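Local structure of purine nucleoside phosphorylase (Bacillus licheniformis, 6DZD) at residues 84-92 / 149-159; 126-134 / 250-261. The protein probably catalyses the phosphorolysis of adenosine, inosine and S-methyl-5'-thioadenosine, probably deaminates adenosine as well, and carries a bound zinc ion. All coordinates share one frame; numbering follows the deposited sequence.

Contact 1 of 2, residues 84-92 / 149-159; sequences DQTHEDRIH and HAGWKGTALGI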
ATOM      1  N   ASP A  84       7.118  -0.645  10.795  1.00 18.27           N
ATOM      2  CA  ASP A  84       8.122   0.409  10.744  1.00 20.13           C
ATOM      3  C   ASP A  84       8.662   0.398   9.323  1.00 20.32           C
ATOM      4  O   ASP A  84       9.549  -0.389   8.991  1.00 21.03           O
ATOM      5  CB  ASP A  84       9.206   0.142  11.784  1.00 21.49           C
ATOM      6  CG  ASP A  84      10.506   0.848  11.477  1.00 22.78           C
ATOM      7  OD1 ASP A  84      10.516   2.101  11.465  1.00 23.16           O
ATOM      8  OD2 ASP A  84      11.506   0.138  11.243  1.00 23.02           O
ATOM      9  N   GLN A  85       8.115   1.251   8.466  1.00 21.49           N
ATOM     10  CA  GLN A  85       8.359   1.127   7.038  1.00 19.75           C
ATOM     11  C   GLN A  85       9.641   1.854   6.656  1.00 20.31           C
ATOM     12  O   GLN A  85       9.735   3.079   6.805  1.00 20.02           O
ATOM     13  CB  GLN A  85       7.157   1.647   6.257  1.00 16.90           C
ATOM     14  CG  GLN A  85       5.903   0.769   6.383  1.00 15.96           C
ATOM     15  CD  GLN A  85       4.644   1.495   5.963  1.00 14.67           C
ATOM     16  OE1 GLN A  85       3.646   1.513   6.682  1.00 14.63           O
ATOM     17  NE2 GLN A  85       4.693   2.120   4.793  1.00 13.89           N
ATOM     18  N   THR A  86      10.626   1.097   6.155  1.00 17.57           N
ATOM     19  CA  THR A  86      11.941   1.637   5.823  1.00 17.97           C
ATOM     20  C   THR A  86      12.218   1.652   4.318  1.00 16.90           C
ATOM     21  O   THR A  86      13.373   1.773   3.913  1.00 17.41           O
ATOM     22  CB  THR A  86      13.047   0.859   6.545  1.00 19.48           C
ATOM     23  OG1 THR A  86      13.001  -0.518   6.165  1.00 19.62           O
ATOM     24  CG2 THR A  86      12.903   0.974   8.051  1.00 20.64           C
ATOM     25  N   HIS A  87      11.193   1.513   3.478  1.00 20.95           N
ATOM     26  CA  HIS A  87      11.366   1.605   2.029  1.00 19.41           C
ATOM     27  C   HIS A  87      12.402   0.616   1.496  1.00 20.15           C
ATOM     28  O   HIS A  87      13.127   0.911   0.536  1.00 19.71           O
ATOM     29  CB  HIS A  87      11.720   3.034   1.622  1.00 18.72           C
ATOM     30  CG  HIS A  87      10.571   3.982   1.769  1.00 17.75           C
ATOM     31  ND1 HIS A  87       9.906   4.525   0.689  1.00 16.38           N
ATOM     32  CD2 HIS A  87       9.928   4.429   2.871  1.00 18.17           C
ATOM     33  CE1 HIS A  87       8.924   5.291   1.121  1.00 15.87           C
ATOM     34  NE2 HIS A  87       8.912   5.247   2.443  1.00 16.88           N
ATOM     35  N   GLU A  88      12.445  -0.571   2.097  1.00 17.36           N
ATOM     36  CA  GLU A  88      13.171  -1.729   1.613  1.00 18.00           C
ATOM     37  C   GLU A  88      12.140  -2.811   1.282  1.00 17.68           C
ATOM     38  O   GLU A  88      10.986  -2.500   0.948  1.00 16.27           O
ATOM     39  CB  GLU A  88      14.177  -2.167   2.675  1.00 19.90           C
ATOM     40  CG  GLU A  88      14.948  -1.020   3.300  1.00 19.98           C
ATOM     41  CD  GLU A  88      15.718  -1.424   4.550  1.00 21.57           C
ATOM     42  OE1 GLU A  88      16.878  -1.856   4.402  1.00 21.76           O
ATOM     43  OE2 GLU A  88      15.199  -1.254   5.681  1.00 22.61           O
ATOM     44  N   ASP A  89      12.550  -4.075   1.336  1.00 16.04           N
ATOM     45  CA  ASP A  89      11.731  -5.121   0.739  1.00 15.64           C
ATOM     46  C   ASP A  89      11.514  -6.293   1.687  1.00 16.79           C
ATOM     47  O   ASP A  89      11.411  -7.436   1.247  1.00 17.16           O
ATOM     48  CB  ASP A  89      12.333  -5.590  -0.581  1.00 15.64           C
ATOM     49  CG  ASP A  89      13.688  -6.251  -0.403  1.00 16.91           C
ATOM     50  OD1 ASP A  89      14.340  -6.054   0.653  1.00 17.68           O
ATOM     51  OD2 ASP A  89      14.102  -6.976  -1.331  1.00 17.18           O
ATOM     52  N   ARG A  90      11.427  -6.028   2.984  1.00 17.55           N
ATOM     53  CA  ARG A  90      11.178  -7.086   3.953  1.00 17.96           C
ATOM     54  C   ARG A  90       9.683  -7.396   4.044  1.00 16.81           C
ATOM     55  O   ARG A  90       8.854  -6.490   4.196  1.00 15.83           O
ATOM     56  CB  ARG A  90      11.727  -6.687   5.322  1.00 18.78           C
ATOM     57  CG  ARG A  90      11.720  -7.801   6.350  1.00 19.34           C
ATOM     58  CD  ARG A  90      12.284  -7.333   7.692  1.00 20.15           C
ATOM     59  N   ILE A  91       9.343  -8.678   3.940  1.00 19.26           N
ATOM     60  CA  ILE A  91       7.973  -9.155   4.045  1.00 17.56           C
ATOM     61  C   ILE A  91       7.867 -10.044   5.267  1.00 17.98           C
ATOM     62  O   ILE A  91       8.596 -11.030   5.386  1.00 19.19           O
ATOM     63  CB  ILE A  91       7.543  -9.936   2.803  1.00 16.92           C
ATOM     64  CG1 ILE A  91       7.786  -9.090   1.569  1.00 16.69           C
ATOM     65  CG2 ILE A  91       6.093 -10.338   2.942  1.00 15.25           C
ATOM     66  CD1 ILE A  91       7.479  -9.799   0.271  1.00 16.38           C
ATOM     67  N   HIS A  92       6.919  -9.745   6.133  1.00 19.59           N
ATOM     68  CA  HIS A  92       6.782 -10.458   7.388  1.00 19.96           C
ATOM     69  C   HIS A  92       5.476 -11.228   7.358  1.00 18.74           C
ATOM     70  O   HIS A  92       4.438 -10.678   6.978  1.00 17.36           O
ATOM     71  CB  HIS A  92       6.815  -9.475   8.556  1.00 20.14           C
ATOM     72  CG  HIS A  92       6.627 -10.105   9.896  1.00 20.45           C
ATOM     73  ND1 HIS A  92       7.685 -10.464  10.704  1.00 21.72           N
ATOM     74  CD2 HIS A  92       5.503 -10.417  10.583  1.00 19.71           C
ATOM     75  CE1 HIS A  92       7.218 -10.975  11.831  1.00 21.71           C
ATOM     76  NE2 HIS A  92       5.899 -10.957  11.783  1.00 21.27           N
ATOM     77  N   HIS A 149       4.104  -2.176   0.545  1.00 18.91           N
ATOM     78  CA  HIS A 149       4.347  -0.748   0.375  1.00 18.70           C
ATOM     79  C   HIS A 149       5.554  -0.544  -0.539  1.00 19.24           C
ATOM     80  O   HIS A 149       6.688  -0.882  -0.163  1.00 20.15           O
ATOM     81  CB  HIS A 149       4.579  -0.110   1.744  1.00 19.05           C
ATOM     82  CG  HIS A 149       5.328   1.189   1.705  1.00 19.38           C
ATOM     83  ND1 HIS A 149       6.677   1.276   1.981  1.00 20.59           N
ATOM     84  CD2 HIS A 149       4.908   2.457   1.468  1.00 18.91           C
ATOM     85  CE1 HIS A 149       7.060   2.539   1.895  1.00 20.59           C
ATOM     86  NE2 HIS A 149       6.006   3.278   1.591  1.00 19.55           N
ATOM     87  N   ALA A 150       5.318   0.038  -1.724  1.00 18.52           N
ATOM     88  CA  ALA A 150       6.367   0.161  -2.745  1.00 19.10           C
ATOM     89  C   ALA A 150       6.496   1.603  -3.212  1.00 18.87           C
ATOM     90  O   ALA A 150       5.724   2.044  -4.065  1.00 18.96           O
ATOM     91  CB  ALA A 150       6.089  -0.738  -3.945  1.00 19.81           C
ATOM     92  N   GLY A 151       7.484   2.325  -2.668  1.00 18.86           N
ATOM     93  CA  GLY A 151       7.953   3.558  -3.269  1.00 18.92           C
ATOM     94  C   GLY A 151       8.833   3.237  -4.461  1.00 19.58           C
ATOM     95  O   GLY A 151       8.817   2.126  -4.993  1.00 20.03           O
ATOM     96  N   TRP A 152       9.636   4.210  -4.876  1.00 18.83           N
ATOM     97  CA  TRP A 152      10.546   3.906  -5.973  1.00 19.63           C
ATOM     98  C   TRP A 152      11.616   2.908  -5.538  1.00 20.20           C
ATOM     99  O   TRP A 152      12.040   2.058  -6.344  1.00 20.88           O
ATOM    100  CB  TRP A 152      11.176   5.183  -6.529  1.00 20.03           C
ATOM    101  CG  TRP A 152      12.267   5.787  -5.692  1.00 20.35           C
ATOM    102  CD1 TRP A 152      12.159   6.871  -4.869  1.00 20.25           C
ATOM    103  CD2 TRP A 152      13.640   5.369  -5.621  1.00 21.24           C
ATOM    104  NE1 TRP A 152      13.372   7.153  -4.287  1.00 21.31           N
ATOM    105  CE2 TRP A 152      14.301   6.248  -4.733  1.00 21.94           C
ATOM    106  CE3 TRP A 152      14.374   4.337  -6.218  1.00 21.80           C
ATOM    107  CZ2 TRP A 152      15.663   6.120  -4.421  1.00 23.22           C
ATOM    108  CZ3 TRP A 152      15.725   4.215  -5.909  1.00 23.00           C
ATOM    109  CH2 TRP A 152      16.352   5.106  -5.018  1.00 23.74           C
ATOM    110  N   LYS A 153      12.042   2.981  -4.266  1.00 20.41           N
ATOM    111  CA  LYS A 153      13.028   2.034  -3.749  1.00 21.24           C
ATOM    112  C   LYS A 153      12.457   0.622  -3.700  1.00 21.38           C
ATOM    113  O   LYS A 153      13.016  -0.318  -4.286  1.00 22.06           O
ATOM    114  CB  LYS A 153      13.487   2.446  -2.354  1.00 21.61           C
ATOM    115  CG  LYS A 153      14.511   3.522  -2.355  1.00 22.00           C
ATOM    116  CD  LYS A 153      14.617   4.211  -0.996  1.00 22.43           C
ATOM    117  CE  LYS A 153      15.779   5.234  -0.998  1.00 23.08           C
ATOM    118  NZ  LYS A 153      16.180   5.720   0.375  1.00 24.02           N
ATOM    119  N   GLY A 154      11.324   0.460  -3.010  1.00 19.35           N
ATOM    120  CA  GLY A 154      10.702  -0.851  -2.940  1.00 19.53           C
ATOM    121  C   GLY A 154      10.326  -1.368  -4.302  1.00 19.64           C
ATOM    122  O   GLY A 154      10.285  -2.576  -4.521  1.00 20.31           O
ATOM    123  N   THR A 155      10.058  -0.464  -5.237  1.00 19.42           N
ATOM    124  CA  THR A 155       9.748  -0.896  -6.590  1.00 20.19           C
ATOM    125  C   THR A 155      10.996  -1.433  -7.268  1.00 21.23           C
ATOM    126  O   THR A 155      10.994  -2.551  -7.798  1.00 22.17           O
ATOM    127  CB  THR A 155       9.105   0.251  -7.366  1.00 20.02           C
ATOM    128  OG1 THR A 155       7.881   0.604  -6.701  1.00 19.13           O
ATOM    129  CG2 THR A 155       8.791  -0.173  -8.812  1.00 21.42           C
ATOM    130  N   ALA A 156      12.093  -0.679  -7.198  1.00 18.99           N
ATOM    131  CA  ALA A 156      13.350  -1.169  -7.749  1.00 20.12           C
ATOM    132  C   ALA A 156      13.788  -2.470  -7.075  1.00 20.19           C
ATOM    133  O   ALA A 156      14.408  -3.316  -7.716  1.00 21.03           O
ATOM    134  CB  ALA A 156      14.426  -0.087  -7.609  1.00 20.72           C
ATOM    135  N   LEU A 157      13.450  -2.668  -5.800  1.00 18.18           N
ATOM    136  CA  LEU A 157      13.802  -3.914  -5.131  1.00 18.48           C
ATOM    137  C   LEU A 157      12.906  -5.067  -5.542  1.00 18.32           C
ATOM    138  O   LEU A 157      13.280  -6.226  -5.325  1.00 18.87           O
ATOM    139  CB  LEU A 157      13.730  -3.753  -3.614  1.00 18.17           C
ATOM    140  CG  LEU A 157      14.905  -2.999  -2.985  1.00 18.85           C
ATOM    141  CD1 LEU A 157      14.578  -2.555  -1.548  1.00 18.67           C
ATOM    142  CD2 LEU A 157      16.191  -3.809  -3.030  1.00 19.98           C
ATOM    143  N   GLY A 158      11.752  -4.778  -6.138  1.00 17.49           N
ATOM    144  CA  GLY A 158      10.811  -5.817  -6.512  1.00 17.98           C
ATOM    145  C   GLY A 158      10.092  -6.414  -5.321  1.00 17.60           C
ATOM    146  O   GLY A 158       9.821  -7.623  -5.307  1.00 18.28           O
ATOM    147  N   ILE A 159       9.745  -5.590  -4.327  1.00 18.23           N
ATOM    148  CA  ILE A 159       9.033  -6.115  -3.168  1.00 18.05           C
ATOM    149  C   ILE A 159       7.710  -6.763  -3.578  1.00 17.69           C
ATOM    150  O   ILE A 159       7.254  -7.710  -2.923  1.00 18.02           O
ATOM    151  CB  ILE A 159       8.809  -5.001  -2.132  1.00 17.17           C
ATOM    152  CG1 ILE A 159       8.279  -5.588  -0.820  1.00 17.50           C
ATOM    153  CG2 ILE A 159       7.848  -3.984  -2.668  1.00 15.76           C
ATOM    154  CD1 ILE A 159       7.939  -4.534   0.244  1.00 16.88           C
TER
HETATM  155  O   HOH W   1      11.243   4.936  -2.296  1.00 15.46           O
HETATM  156  O   HOH W   2       9.310  -0.455   0.321  1.00 14.42           O
HETATM  157  O   HOH W   3      12.259  -8.072  -3.241  1.00 14.33           O
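His149 meets His87 in an edge-to-face (T-shaped) pair, ring centroids 4.5 Å apart and planes at 90°, where strand 144-150 of this YfiH/LACC1-family fold leads into helix 152-157. The polarised C-H at His149 CE1 suits the role of edge: it lies over the centre of the His87 ring, 3.3 Å from His87 NE2. Gln85 covers one face of His149, its flat amide tilted 62° to the ring and NE2 above the ring centre; OE1 of the same amide is held by Cys128 N. Asp114 OD2 bonds His149 ND1 and so fixes the ring's rotation. His149 and Asp114, together with Cys132, resemble a Cys-His-Asp triad, consistent with an active site but unconfirmed. Farther on, the branched, apolar Ile159 packs on the turning chain. With CG1 anti to the backbone N (chi1 -170°), that branch reaches along the loop: CG1 lies 3.8 Å from Asp89 CA, and CD1 approaches Glu88 O. Leu157 joins it, setting CB 3.8 Å from Asp89 CB. Two waters bridge polar atoms across the contact: one donates to the backbone oxygens Glu88 O and His149 O, and another donates to the carboxylate oxygen Asp89 OD2, at 2.9 Å, and to Leu157 O.

Contact 2 of 2, residues 126-134 / 250-261; sequences ALCFADCVP and TSCERSLFFSHR. With ZN (zinc ion), chain C.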
ATOM      1  N   ALA A 126      -1.750  -3.511   8.108  1.00 19.06           N
ATOM      2  CA  ALA A 126      -1.881  -2.081   7.803  1.00 18.96           C
ATOM      3  C   ALA A 126      -0.565  -1.427   7.376  1.00 18.77           C
ATOM      4  O   ALA A 126       0.430  -1.497   8.108  1.00 19.50           O
ATOM      5  CB  ALA A 126      -2.466  -1.342   9.017  1.00 19.96           C
ATOM      6  N   LEU A 127      -0.590  -0.738   6.216  1.00 17.49           N
ATOM      7  CA  LEU A 127       0.547   0.035   5.714  1.00 17.41           C
ATOM      8  C   LEU A 127       0.159   1.487   5.397  1.00 17.41           C
ATOM      9  O   LEU A 127      -0.953   1.776   4.946  1.00 17.35           O
ATOM     10  CB  LEU A 127       1.187  -0.634   4.466  1.00 16.80           C
ATOM     11  CG  LEU A 127       1.814  -2.004   4.793  1.00 17.28           C
ATOM     12  CD1 LEU A 127       2.129  -2.833   3.536  1.00 17.05           C
ATOM     13  CD2 LEU A 127       3.034  -1.893   5.727  1.00 18.65           C
ATOM     14  N   CYS A 128       1.083   2.401   5.674  1.00 17.24           N
ATOM     15  CA  CYS A 128       0.847   3.836   5.560  1.00 17.55           C
ATOM     16  C   CYS A 128       1.340   4.374   4.219  1.00 16.86           C
ATOM     17  O   CYS A 128       2.329   3.884   3.660  1.00 16.53           O
ATOM     18  CB  CYS A 128       1.502   4.590   6.712  1.00 18.96           C
ATOM     19  SG  CYS A 128       0.622   4.237   8.238  1.00 20.21           S
ATOM     20  N   PHE A 129       0.580   5.327   3.667  1.00 10.14           N
ATOM     21  CA  PHE A 129       0.793   5.792   2.311  1.00 10.09           C
ATOM     22  C   PHE A 129       0.478   7.266   2.187  1.00 10.43           C
ATOM     23  O   PHE A 129      -0.383   7.785   2.902  1.00 11.09           O
ATOM     24  CB  PHE A 129      -0.064   5.011   1.332  1.00 33.77           C
ATOM     25  CG  PHE A 129       0.364   3.589   1.174  1.00 33.58           C
ATOM     26  CD1 PHE A 129       1.320   3.248   0.239  1.00 33.62           C
ATOM     27  CD2 PHE A 129      -0.179   2.596   1.963  1.00 33.57           C
ATOM     28  CE1 PHE A 129       1.708   1.940   0.090  1.00 33.55           C
ATOM     29  CE2 PHE A 129       0.207   1.297   1.814  1.00 33.56           C
ATOM     30  CZ  PHE A 129       1.147   0.963   0.879  1.00 33.50           C
ATOM     31  N   ALA A 130       1.229   7.947   1.323  1.00 16.81           N
ATOM     32  CA  ALA A 130       0.904   9.314   0.959  1.00 17.35           C
ATOM     33  C   ALA A 130       1.561   9.660  -0.370  1.00 17.90           C
ATOM     34  O   ALA A 130       2.067  10.777  -0.508  1.00 18.64           O
ATOM     35  CB  ALA A 130       1.344  10.286   2.055  1.00 17.71           C
ATOM     36  N   ASP A 131       1.573   8.703  -1.314  1.00 18.01           N
ATOM     37  CA  ASP A 131       2.101   8.797  -2.680  1.00 18.66           C
ATOM     38  C   ASP A 131       2.671   7.462  -3.179  1.00 18.37           C
ATOM     39  O   ASP A 131       2.497   7.119  -4.352  1.00 18.72           O
ATOM     40  CB  ASP A 131       3.188   9.857  -2.829  1.00 19.60           C
ATOM     41  CG  ASP A 131       2.630  11.214  -3.196  1.00 20.45           C
ATOM     42  OD1 ASP A 131       1.444  11.282  -3.587  1.00 20.39           O
ATOM     43  OD2 ASP A 131       3.368  12.214  -3.070  1.00 21.33           O
ATOM     44  N   CYS A 132       3.387   6.725  -2.324  1.00 18.77           N
ATOM     45  CA  CYS A 132       3.961   5.440  -2.726  1.00 18.69           C
ATOM     46  C   CYS A 132       2.858   4.434  -3.085  1.00 18.96           C
ATOM     47  O   CYS A 132       1.691   4.597  -2.737  1.00 19.20           O
ATOM     48  CB  CYS A 132       4.848   4.849  -1.621  1.00 18.46           C
ATOM     49  SG  CYS A 132       6.049   5.941  -0.781  1.00 18.80           S
ATOM     50  N   VAL A 133       3.261   3.367  -3.770  1.00 17.57           N
ATOM     51  CA  VAL A 133       2.351   2.386  -4.365  1.00 17.94           C
ATOM     52  C   VAL A 133       1.868   1.327  -3.371  1.00 17.43           C
ATOM     53  O   VAL A 133       2.669   0.546  -2.836  1.00 17.07           O
ATOM     54  CB  VAL A 133       3.021   1.717  -5.577  1.00 18.67           C
ATOM     55  CG1 VAL A 133       2.153   0.627  -6.134  1.00 20.01           C
ATOM     56  CG2 VAL A 133       3.355   2.743  -6.620  1.00 19.44           C
ATOM     57  N   PRO A 134       0.566   1.254  -3.111  1.00 17.59           N
ATOM     58  CA  PRO A 134       0.028   0.160  -2.309  1.00 17.27           C
ATOM     59  C   PRO A 134      -0.364  -1.036  -3.162  1.00 17.92           C
ATOM     60  O   PRO A 134      -1.064  -0.893  -4.170  1.00 19.52           O
ATOM     61  CB  PRO A 134      -1.212   0.791  -1.668  1.00 17.40           C
ATOM     62  CG  PRO A 134      -1.454   2.061  -2.403  1.00 18.18           C
ATOM     63  CD  PRO A 134      -0.496   2.183  -3.511  1.00 18.39           C
ATOM     64  N   THR A 250      -2.607  10.266  -6.070  1.00 20.10           N
ATOM     65  CA  THR A 250      -2.684  10.901  -4.758  1.00 19.81           C
ATOM     66  C   THR A 250      -2.324  12.386  -4.830  1.00 20.57           C
ATOM     67  O   THR A 250      -2.860  13.195  -4.056  1.00 20.48           O
ATOM     68  CB  THR A 250      -1.802  10.148  -3.748  1.00 18.46           C
ATOM     69  OG1 THR A 250      -0.448  10.084  -4.207  1.00 19.31           O
ATOM     70  CG2 THR A 250      -2.324   8.745  -3.540  1.00 16.35           C
ATOM     71  N   SER A 251      -1.424  12.761  -5.743  1.00 20.77           N
ATOM     72  CA  SER A 251      -1.109  14.173  -5.941  1.00 22.52           C
ATOM     73  C   SER A 251      -2.290  14.937  -6.542  1.00 24.03           C
ATOM     74  O   SER A 251      -2.626  16.039  -6.087  1.00 25.13           O
ATOM     75  CB  SER A 251       0.128  14.306  -6.832  1.00 23.41           C
ATOM     76  OG  SER A 251       0.438  15.659  -7.090  1.00 25.39           O
ATOM     77  N   CYS A 252      -2.932  14.370  -7.565  1.00 24.33           N
ATOM     78  CA  CYS A 252      -3.985  15.102  -8.259  1.00 26.17           C
ATOM     79  C   CYS A 252      -5.229  15.270  -7.396  1.00 25.99           C
ATOM     80  O   CYS A 252      -5.821  16.353  -7.363  1.00 27.60           O
ATOM     81  CB  CYS A 252      -4.339  14.394  -9.560  1.00 26.80           C
ATOM     82  SG  CYS A 252      -3.168  14.632 -10.884  1.00 28.28           S
ATOM     83  N   GLU A 253      -5.622  14.233  -6.664  1.00 24.24           N
ATOM     84  CA  GLU A 253      -6.907  14.228  -5.963  1.00 24.28           C
ATOM     85  C   GLU A 253      -6.754  14.978  -4.648  1.00 24.07           C
ATOM     86  O   GLU A 253      -6.539  14.397  -3.581  1.00 22.59           O
ATOM     87  CB  GLU A 253      -7.396  12.798  -5.736  1.00 22.83           C
ATOM     88  CG  GLU A 253      -7.475  11.906  -6.995  1.00 23.07           C
ATOM     89  CD  GLU A 253      -8.512  12.393  -7.988  1.00 25.23           C
ATOM     90  OE1 GLU A 253      -8.526  11.910  -9.152  1.00 26.03           O
ATOM     91  OE2 GLU A 253      -9.302  13.279  -7.598  1.00 26.35           O
ATOM     92  N   ARG A 254      -6.914  16.299  -4.716  1.00 26.00           N
ATOM     93  CA  ARG A 254      -6.626  17.119  -3.547  1.00 26.01           C
ATOM     94  C   ARG A 254      -7.690  16.958  -2.460  1.00 25.72           C
ATOM     95  O   ARG A 254      -7.374  17.039  -1.272  1.00 25.10           O
ATOM     96  CB  ARG A 254      -6.508  18.591  -3.966  1.00 28.31           C
ATOM     97  CG  ARG A 254      -5.309  18.929  -4.858  1.00 28.96           C
ATOM     98  CD  ARG A 254      -5.725  19.615  -6.190  1.00 31.23           C
ATOM     99  NE  ARG A 254      -6.302  20.952  -5.996  1.00 33.46           N
ATOM    100  CZ  ARG A 254      -5.581  22.056  -5.801  1.00 34.91           C
ATOM    101  NH1 ARG A 254      -6.183  23.235  -5.612  1.00 37.09           N
ATOM    102  NH2 ARG A 254      -4.249  21.976  -5.784  1.00 34.38           N
ATOM    103  N   SER A 255      -8.930  16.662  -2.824  1.00 26.28           N
ATOM    104  CA  SER A 255      -9.946  16.518  -1.793  1.00 26.26           C
ATOM    105  C   SER A 255      -9.968  15.127  -1.178  1.00 24.31           C
ATOM    106  O   SER A 255     -10.728  14.908  -0.234  1.00 24.29           O
ATOM    107  CB  SER A 255     -11.338  16.908  -2.325  1.00 28.16           C
ATOM    108  OG  SER A 255     -11.520  16.577  -3.694  1.00 28.76           O
ATOM    109  N   LEU A 256      -9.144  14.194  -1.660  1.00 24.17           N
ATOM    110  CA  LEU A 256      -9.195  12.800  -1.219  1.00 22.94           C
ATOM    111  C   LEU A 256      -7.959  12.330  -0.464  1.00 22.14           C
ATOM    112  O   LEU A 256      -8.088  11.539   0.469  1.00 20.87           O
ATOM    113  CB  LEU A 256      -9.422  11.859  -2.419  1.00 23.08           C
ATOM    114  CG  LEU A 256     -10.800  11.877  -3.069  1.00 23.19           C
ATOM    115  CD1 LEU A 256     -10.846  10.852  -4.207  1.00 22.95           C
ATOM    116  CD2 LEU A 256     -11.877  11.632  -2.039  1.00 22.84           C
ATOM    117  N   PHE A 257      -6.753  12.717  -0.868  1.00 20.89           N
ATOM    118  CA  PHE A 257      -5.558  12.054  -0.362  1.00 19.82           C
ATOM    119  C   PHE A 257      -4.512  13.045   0.141  1.00 20.23           C
ATOM    120  O   PHE A 257      -4.460  14.201  -0.288  1.00 21.54           O
ATOM    121  CB  PHE A 257      -4.957  11.155  -1.451  1.00 19.68           C
ATOM    122  CG  PHE A 257      -5.905  10.099  -1.940  1.00 19.43           C
ATOM    123  CD1 PHE A 257      -6.548   9.265  -1.042  1.00 18.10           C
ATOM    124  CD2 PHE A 257      -6.170   9.955  -3.291  1.00 19.93           C
ATOM    125  CE1 PHE A 257      -7.431   8.297  -1.484  1.00 17.46           C
ATOM    126  CE2 PHE A 257      -7.043   8.994  -3.735  1.00 19.14           C
ATOM    127  CZ  PHE A 257      -7.676   8.160  -2.832  1.00 17.95           C
ATOM    128  N   PHE A 258      -3.685  12.584   1.083  1.00 20.58           N
ATOM    129  CA  PHE A 258      -2.419  13.254   1.344  1.00 21.05           C
ATOM    130  C   PHE A 258      -1.458  12.934   0.209  1.00 22.02           C
ATOM    131  O   PHE A 258      -1.479  11.835  -0.363  1.00 21.66           O
ATOM    132  CB  PHE A 258      -1.777  12.787   2.659  1.00 19.66           C
ATOM    133  CG  PHE A 258      -2.651  12.931   3.887  1.00 18.94           C
ATOM    134  CD1 PHE A 258      -2.911  14.187   4.436  1.00 19.80           C
ATOM    135  CD2 PHE A 258      -3.193  11.801   4.512  1.00 17.67           C
ATOM    136  CE1 PHE A 258      -3.698  14.315   5.580  1.00 20.22           C
ATOM    137  CE2 PHE A 258      -3.987  11.924   5.648  1.00 17.80           C
ATOM    138  CZ  PHE A 258      -4.231  13.183   6.188  1.00 19.25           C
ATOM    139  N   SER A 259      -0.563  13.871  -0.084  1.00 20.92           N
ATOM    140  CA  SER A 259       0.467  13.598  -1.082  1.00 21.94           C
ATOM    141  C   SER A 259       1.786  14.190  -0.626  1.00 22.31           C
ATOM    142  O   SER A 259       1.880  15.403  -0.408  1.00 23.07           O
ATOM    143  CB  SER A 259       0.092  14.156  -2.449  1.00 23.47           C
ATOM    144  OG  SER A 259       1.217  14.049  -3.296  1.00 24.33           O
ATOM    145  N   HIS A 260       2.808  13.330  -0.527  1.00 23.38           N
ATOM    146  CA  HIS A 260       4.121  13.788  -0.097  1.00 23.73           C
ATOM    147  C   HIS A 260       4.680  14.826  -1.061  1.00 25.37           C
ATOM    148  O   HIS A 260       5.276  15.825  -0.632  1.00 25.99           O
ATOM    149  CB  HIS A 260       5.079  12.603   0.032  1.00 22.81           C
ATOM    150  CG  HIS A 260       6.373  12.955   0.698  1.00 22.85           C
ATOM    151  ND1 HIS A 260       7.567  13.036   0.011  1.00 23.63           N
ATOM    152  CD2 HIS A 260       6.658  13.275   1.983  1.00 22.31           C
ATOM    153  CE1 HIS A 260       8.532  13.381   0.842  1.00 23.65           C
ATOM    154  NE2 HIS A 260       8.006  13.539   2.045  1.00 23.23           N
ATOM    155  N   ARG A 261       4.447  14.633  -2.363  1.00 22.54           N
ATOM    156  CA  ARG A 261       4.984  15.543  -3.375  1.00 24.44           C
ATOM    157  C   ARG A 261       4.216  16.863  -3.418  1.00 25.90           C
ATOM    158  O   ARG A 261       4.814  17.943  -3.489  1.00 27.88           O
ATOM    159  CB  ARG A 261       4.971  14.865  -4.747  1.00 24.19           C
ATOM    160  CG  ARG A 261       5.801  15.590  -5.816  1.00 26.30           C
ATOM    161  CD  ARG A 261       6.528  14.586  -6.688  1.00 26.00           C
ATOM    162  NE  ARG A 261       7.086  15.161  -7.916  1.00 28.09           N
ATOM    163  CZ  ARG A 261       8.271  14.819  -8.435  1.00 28.94           C
ATOM    164  NH1 ARG A 261       9.029  13.910  -7.819  1.00 27.85           N
ATOM    165  NH2 ARG A 261       8.698  15.383  -9.567  1.00 31.10           N
TER
HETATM  166 ZN    ZN C 301      -1.268  13.261 -10.786  1.00 23.40          ZN
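A chi1 of 171° at Ser259 turns OG away from its own amide nitrogen and onto the carboxylate of Asp131, while Thr250 holds OG1 between its backbone N and carbonyl carbon (chi1 57°), facing the same group. Asp131 lies in the short link between strands 124-129 and 133-139, which belong to different sheets, and its two oxygens are shared out among donors of the loop 250-261. OD1 takes the Ser259 hydroxyl at 2.8 Å from OG through its syn lone pair; Thr250 OG1 also donates to OD1, though the modelled separation is too short to trust in detail. OD2 accepts Arg261 N at 2.7 Å, with an angle of 163° at the hydrogen and the donor almost in line with the C-OD2 bond. Next door, Ala130 O receives His260 N at 2.7 Å, and the small Ala130 CB lets Phe258 CB settle 4.0 Å away. Replacing Ser259 by an alanine removes OG, which would probably leave OD1 with one donor fewer and Arg262 N without its acceptor. The same loop carries Cys252, whose SG binds zinc together with Cys189, Cys190 and Cys249. The Arg261 guanidinium bonds Thr192 O instead of Asp131, so two hydroxyls and one backbone amide, Arg261 N, hold this buried carboxylate, and they would be expected to favour its ionised form.

In the fold
From the N terminus the segments come in the order 84-92, 126-134, 149-159 and 250-261, so the two contacts cross: contact 1 closes a loop of 56 intervening residues, and contact 2, starting within it, closes one of 115. Contact 1 brings the approach to edge strand 91-93 against the end of strand 144-150 and helix 152-157 that follows it; contact 2 fastens the link between the two six-stranded sheets to the zinc-bearing loop ahead of strand 270-276. Their centres lie about 16 Å apart, yet they touch. Strands 133-139 and 144-150 are sheet neighbours, with a probable bond from Val133 N to Ala150 O, and Cys132 packs against His87.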